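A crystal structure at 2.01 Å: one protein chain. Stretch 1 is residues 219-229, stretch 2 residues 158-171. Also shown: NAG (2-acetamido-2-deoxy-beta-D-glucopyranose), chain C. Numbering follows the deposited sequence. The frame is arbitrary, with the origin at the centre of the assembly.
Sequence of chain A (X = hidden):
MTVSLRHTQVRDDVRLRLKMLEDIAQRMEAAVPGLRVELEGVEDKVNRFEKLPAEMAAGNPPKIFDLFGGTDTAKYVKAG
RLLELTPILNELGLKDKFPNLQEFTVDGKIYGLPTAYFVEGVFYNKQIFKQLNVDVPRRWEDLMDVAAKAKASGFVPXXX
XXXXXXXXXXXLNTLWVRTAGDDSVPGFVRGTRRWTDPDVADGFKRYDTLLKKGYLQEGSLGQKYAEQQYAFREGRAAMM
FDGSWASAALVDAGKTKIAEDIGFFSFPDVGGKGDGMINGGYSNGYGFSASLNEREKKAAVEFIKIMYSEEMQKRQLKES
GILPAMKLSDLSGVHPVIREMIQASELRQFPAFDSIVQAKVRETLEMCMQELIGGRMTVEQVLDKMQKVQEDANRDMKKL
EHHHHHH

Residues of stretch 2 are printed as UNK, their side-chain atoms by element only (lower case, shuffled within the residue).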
# COMPACT_ATOMS: atom_id res chain seq x y z
N GLY A 219 -4.87 -16.21 -15.74
CA GLY A 219 -5.34 -17.07 -14.66
C GLY A 219 -5.22 -16.46 -13.27
O GLY A 219 -5.26 -17.19 -12.28
N SER A 220 -5.10 -15.13 -13.18
CA SER A 220 -4.72 -14.49 -11.92
C SER A 220 -5.83 -14.49 -10.88
O SER A 220 -5.54 -14.35 -9.68
CB SER A 220 -4.28 -13.04 -12.17
OG SER A 220 -5.38 -12.21 -12.51
N LEU A 221 -7.09 -14.64 -11.30
CA LEU A 221 -8.22 -14.66 -10.38
C LEU A 221 -8.12 -15.80 -9.37
O LEU A 221 -8.73 -15.71 -8.30
CB LEU A 221 -9.54 -14.79 -11.16
CG LEU A 221 -10.07 -13.56 -11.89
CD1 LEU A 221 -11.28 -13.92 -12.74
CD2 LEU A 221 -10.41 -12.46 -10.90
N GLY A 222 -7.38 -16.85 -9.68
CA GLY A 222 -7.28 -17.91 -8.70
C GLY A 222 -6.19 -17.77 -7.66
O GLY A 222 -6.11 -18.60 -6.76
N GLN A 223 -5.34 -16.75 -7.74
CA GLN A 223 -4.13 -16.67 -6.94
C GLN A 223 -4.21 -15.56 -5.91
O GLN A 223 -4.52 -14.41 -6.25
CB GLN A 223 -2.91 -16.47 -7.84
CG GLN A 223 -2.64 -17.65 -8.73
CD GLN A 223 -2.03 -17.23 -10.04
OE1 GLN A 223 -1.14 -16.36 -10.07
NE2 GLN A 223 -2.54 -17.78 -11.14
N LYS A 224 -3.89 -15.90 -4.66
CA LYS A 224 -3.76 -14.94 -3.58
C LYS A 224 -2.56 -14.01 -3.82
O LYS A 224 -1.63 -14.35 -4.55
CB LYS A 224 -3.58 -15.66 -2.23
CG LYS A 224 -2.40 -16.68 -2.18
CD LYS A 224 -2.39 -17.57 -0.89
CE LYS A 224 -1.63 -18.91 -1.06
NZ LYS A 224 -2.48 -20.05 -1.59
N TYR A 225 -2.60 -12.85 -3.17
CA TYR A 225 -1.57 -11.82 -3.32
C TYR A 225 -0.14 -12.37 -3.33
O TYR A 225 0.65 -12.05 -4.23
CB TYR A 225 -1.73 -10.80 -2.19
CG TYR A 225 -0.68 -9.70 -2.15
CD1 TYR A 225 -0.24 -9.07 -3.32
CD2 TYR A 225 -0.17 -9.26 -0.93
CE1 TYR A 225 0.71 -8.03 -3.27
CE2 TYR A 225 0.78 -8.23 -0.86
CZ TYR A 225 1.21 -7.62 -2.02
OH TYR A 225 2.14 -6.61 -1.94
N ALA A 226 0.22 -13.19 -2.34
CA ALA A 226 1.60 -13.69 -2.23
C ALA A 226 2.07 -14.42 -3.48
O ALA A 226 3.29 -14.50 -3.71
CB ALA A 226 1.74 -14.63 -1.03
N GLU A 227 1.16 -14.98 -4.27
CA GLU A 227 1.57 -15.78 -5.42
C GLU A 227 2.23 -14.94 -6.51
O GLU A 227 3.13 -15.42 -7.21
CB GLU A 227 0.36 -16.54 -5.97
CG GLU A 227 -0.12 -17.58 -4.95
CD GLU A 227 -1.16 -18.54 -5.48
OE1 GLU A 227 -0.82 -19.38 -6.34
OE2 GLU A 227 -2.31 -18.47 -5.00
N GLN A 228 1.84 -13.67 -6.65
CA GLN A 228 2.57 -12.82 -7.60
C GLN A 228 4.00 -12.59 -7.14
O GLN A 228 4.92 -12.52 -7.97
CB GLN A 228 1.81 -11.52 -7.82
CG GLN A 228 2.00 -10.41 -6.80
CD GLN A 228 1.53 -9.07 -7.35
OE1 GLN A 228 0.58 -9.02 -8.14
NE2 GLN A 228 2.17 -7.98 -6.93
N GLN A 229 4.21 -12.54 -5.83
CA GLN A 229 5.56 -12.36 -5.31
C GLN A 229 6.36 -13.65 -5.46
O GLN A 229 7.57 -13.60 -5.74
CB GLN A 229 5.49 -11.90 -3.85
CG GLN A 229 4.86 -10.50 -3.74
CD GLN A 229 4.61 -10.04 -2.32
OE1 GLN A 229 4.81 -10.78 -1.36
NE2 GLN A 229 4.19 -8.79 -2.17
N UNK A 158 4.12 -9.45 -16.44
CA UNK A 158 3.81 -8.90 -15.12
C UNK A 158 3.28 -10.04 -14.25
O UNK A 158 2.15 -10.51 -14.46
c UNK A 158 3.27 -6.46 -15.66
c UNK A 158 3.45 -4.77 -17.39
c UNK A 158 3.97 -5.63 -14.80
c UNK A 158 4.44 -4.40 -15.23
c UNK A 158 3.00 -6.01 -16.95
c UNK A 158 4.17 -3.96 -16.53
c UNK A 158 2.75 -7.79 -15.19
N UNK A 159 4.08 -10.48 -13.27
CA UNK A 159 3.55 -11.33 -12.21
C UNK A 159 2.36 -10.63 -11.58
O UNK A 159 2.42 -9.43 -11.28
c UNK A 159 4.63 -11.61 -11.15
N UNK A 160 1.27 -11.38 -11.36
CA UNK A 160 -0.01 -10.73 -11.06
C UNK A 160 -0.98 -11.75 -10.45
O UNK A 160 -1.19 -12.83 -10.99
c UNK A 160 -3.24 -7.65 -11.15
c UNK A 160 -4.36 -8.08 -11.84
c UNK A 160 -1.91 -9.40 -12.16
c UNK A 160 -2.03 -8.30 -11.32
c UNK A 160 -4.26 -9.16 -12.70
c UNK A 160 -0.59 -10.09 -12.35
c UNK A 160 -3.03 -9.81 -12.87
N UNK A 161 -1.56 -11.39 -9.31
CA UNK A 161 -2.52 -12.26 -8.64
C UNK A 161 -3.68 -11.40 -8.17
O UNK A 161 -3.45 -10.37 -7.55
c UNK A 161 -1.85 -12.98 -7.47
N UNK A 162 -4.92 -11.81 -8.48
CA UNK A 162 -6.07 -10.94 -8.25
C UNK A 162 -7.21 -11.60 -7.47
O UNK A 162 -8.31 -11.03 -7.42
o UNK A 162 -7.05 -11.50 -10.38
c UNK A 162 -6.62 -10.41 -9.58
N UNK A 163 -6.98 -12.74 -6.82
CA UNK A 163 -7.98 -13.26 -5.89
C UNK A 163 -8.27 -12.26 -4.76
O UNK A 163 -9.42 -12.09 -4.34
o UNK A 163 -8.55 -15.18 -4.55
c UNK A 163 -7.52 -14.60 -5.33
N UNK A 164 -7.24 -11.60 -4.25
CA UNK A 164 -7.44 -10.47 -3.34
C UNK A 164 -7.67 -9.21 -4.18
O UNK A 164 -6.78 -8.78 -4.91
c UNK A 164 -6.25 -10.31 -2.39
o UNK A 164 -4.72 -11.96 -1.56
c UNK A 164 -5.91 -11.62 -1.68
o UNK A 164 -6.85 -12.30 -1.22
N UNK A 165 -8.86 -8.64 -4.08
CA UNK A 165 -9.26 -7.66 -5.07
C UNK A 165 -8.41 -6.40 -5.08
O UNK A 165 -8.18 -5.81 -6.13
N UNK A 166 -7.92 -5.98 -3.91
CA UNK A 166 -7.17 -4.74 -3.82
C UNK A 166 -5.89 -4.80 -4.65
O UNK A 166 -5.39 -3.76 -5.09
c UNK A 166 -2.43 -6.32 -0.91
c UNK A 166 -4.40 -5.11 -1.75
c UNK A 166 -5.82 -5.32 -1.75
c UNK A 166 -3.81 -6.22 -1.10
n UNK A 166 -4.83 -7.07 -0.73
c UNK A 166 -6.03 -6.52 -1.12
c UNK A 166 -2.20 -4.19 -2.02
c UNK A 166 -1.64 -5.30 -1.39
c UNK A 166 -6.85 -4.41 -2.35
c UNK A 166 -3.57 -4.08 -2.21
N UNK A 167 -5.35 -6.01 -4.87
CA UNK A 167 -4.10 -6.15 -5.62
C UNK A 167 -4.27 -5.64 -7.05
O UNK A 167 -3.37 -5.01 -7.61
c UNK A 167 -3.45 -8.10 -4.16
c UNK A 167 -2.36 -7.77 -6.39
c UNK A 167 -3.63 -7.62 -5.60
N UNK A 168 -5.43 -5.93 -7.66
CA UNK A 168 -5.66 -5.53 -9.04
C UNK A 168 -5.71 -4.01 -9.19
O UNK A 168 -5.40 -3.47 -10.26
c UNK A 168 -6.96 -6.17 -9.55
N UNK A 169 -6.07 -3.31 -8.12
CA UNK A 169 -6.22 -1.87 -8.18
C UNK A 169 -4.90 -1.12 -8.09
O UNK A 169 -4.88 0.09 -8.33
c UNK A 169 -8.60 -1.78 -7.37
c UNK A 169 -7.18 -1.41 -7.07
n UNK A 169 -9.46 -1.76 -6.37
o UNK A 169 -8.91 -2.13 -8.51
N UNK A 170 -3.80 -1.81 -7.79
CA UNK A 170 -2.52 -1.13 -7.61
C UNK A 170 -2.08 -0.55 -8.96
O UNK A 170 -2.05 0.67 -9.14
s UNK A 170 -0.10 -2.96 -4.72
c UNK A 170 -1.48 -2.11 -7.03
c UNK A 170 -0.27 -4.64 -5.32
c UNK A 170 -1.48 -2.07 -5.50
N UNK A 171 -1.78 -1.42 -9.93
CA UNK A 171 -1.38 -0.90 -11.24
C UNK A 171 -2.49 -0.07 -11.87
O UNK A 171 -2.20 0.90 -12.60
c UNK A 171 -0.97 -2.04 -12.17
s UNK A 171 -0.27 -2.67 -14.82
c UNK A 171 1.00 -3.79 -14.25
c UNK A 171 -0.38 -1.50 -13.46
C1 NAG C . -1.70 -1.70 1.20
C2 NAG C . -3.23 -1.65 1.13
C3 NAG C . -3.67 -0.85 -0.08
C4 NAG C . -3.05 0.54 -0.04
C5 NAG C . -1.53 0.43 0.08
C6 NAG C . -0.84 1.77 0.22
C7 NAG C . -4.71 -3.39 2.04
C8 NAG C . -5.23 -4.77 1.88
N2 NAG C . -3.81 -2.98 1.12
O3 NAG C . -5.09 -0.73 -0.07
O4 NAG C . -3.36 1.26 -1.22
O5 NAG C . -1.17 -0.36 1.23
O6 NAG C . -1.39 2.54 1.29
O7 NAG C . -5.09 -2.65 2.95
O HOH W 1 -4.20 -11.46 -5.11

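Position 158 carries one carbon followed by a ring of six carbons, with no hydroxyl oxygen, and makes no contact with stretch 1: Phe-158. Position 159 has a single side-chain carbon, CB, which points toward stretch 1 and lies 3.3 Å from Gln-228 O. This is Ala-159.

At 160 a carbon again leads into a six-carbon ring without oxygen. The CA-to-CB bond points away; a ring carbon of 160 lies 3.3 Å from Ser-220 OG. The residue is Phe-160, and the ring carbon is CE2.

Position 161 ends at CB, 3.2 Å from Lys-224 O and 3.7 Å from Gln-223 CB; one carbon means Ala-161. Its backbone N donates to Gln-228 OE1 at 3.4 Å, a weak bond, with an angle of 144°.

Position 162 has one carbon and one oxygen, the latter 2.8 Å from Ser-220 OG. The pair identifies Ser-162, and its OG is hydrogen-bonded to Ser-220 OG, with either hydroxyl able to donate. The backbone bond is nearly straight: Ser-162 N to Ser-220 O, 2.9 Å at 172°.

Position 163 likewise holds one carbon and one oxygen. Here CB of 163 packs 3.4 Å from Leu-221 O, while the backbone N of 163 donates to Gln-223 O (3.0 Å, 151°). This is Ser-163.

Position 164 shows two carbons, the second bearing two oxygens, one of them 2.8 Å from Tyr-225 N. A short carboxylate fits Asp-164. Tyr-225 N donates to Asp-164 OD2 at 167°, so the acid receives a backbone NH; OD1 is satisfied elsewhere in the structure.

Position 165 has no side-chain atoms and is Gly-165, out of reach of stretch 1.

At 166 one carbon precedes fused five- and six-membered rings with eight carbons and one nitrogen, and a carbon of the six-membered ring lies 3.7 Å from Tyr-225 CD2: Trp-166, the carbon being CZ2. The edge of Trp-166 meets the face of Tyr-225, with planes at 64°. The NAG atom C8 lies over one face of the indole, 3.5 Å from Trp-166 NE1.

Position 167 has a carbon carrying two carbons, one of them 3.5 Å from Tyr-225 CD1 and the other 3.6 Å from Gln-228 OE1, the pattern of Val-167; these are CG2 and CG1 respectively. Position 168, with one carbon, is Ala-168. Position 169 has two carbons, the second with one oxygen and one nitrogen, as in Asn-169. Neither touches stretch 1.

Position 170 runs unbranched through two carbons, sulfur and carbon, and its terminal carbon reaches Tyr-225 CE1 at 4.1 Å: Met-170, through CE. Position 171 has the same chain and makes no contact: Met-171.

The contact buries 735 Å² in all. Residues 161 to 164 are fixed mainly through polar bonds, supplemented by a water that donates to Ala-161 O (weak) and Gln-223 O and accepts from Asp-164 N. Gln-228 lies against 159 to 161: its OE1 is 3.4 Å from Phe-160 CA and takes the weak Ala-161 N bond. Beyond them, the Tyr-225 ring packs against Trp-166, Val-167 and Met-170.

Stretch 2 158-171: FAFASSDGWVANMM
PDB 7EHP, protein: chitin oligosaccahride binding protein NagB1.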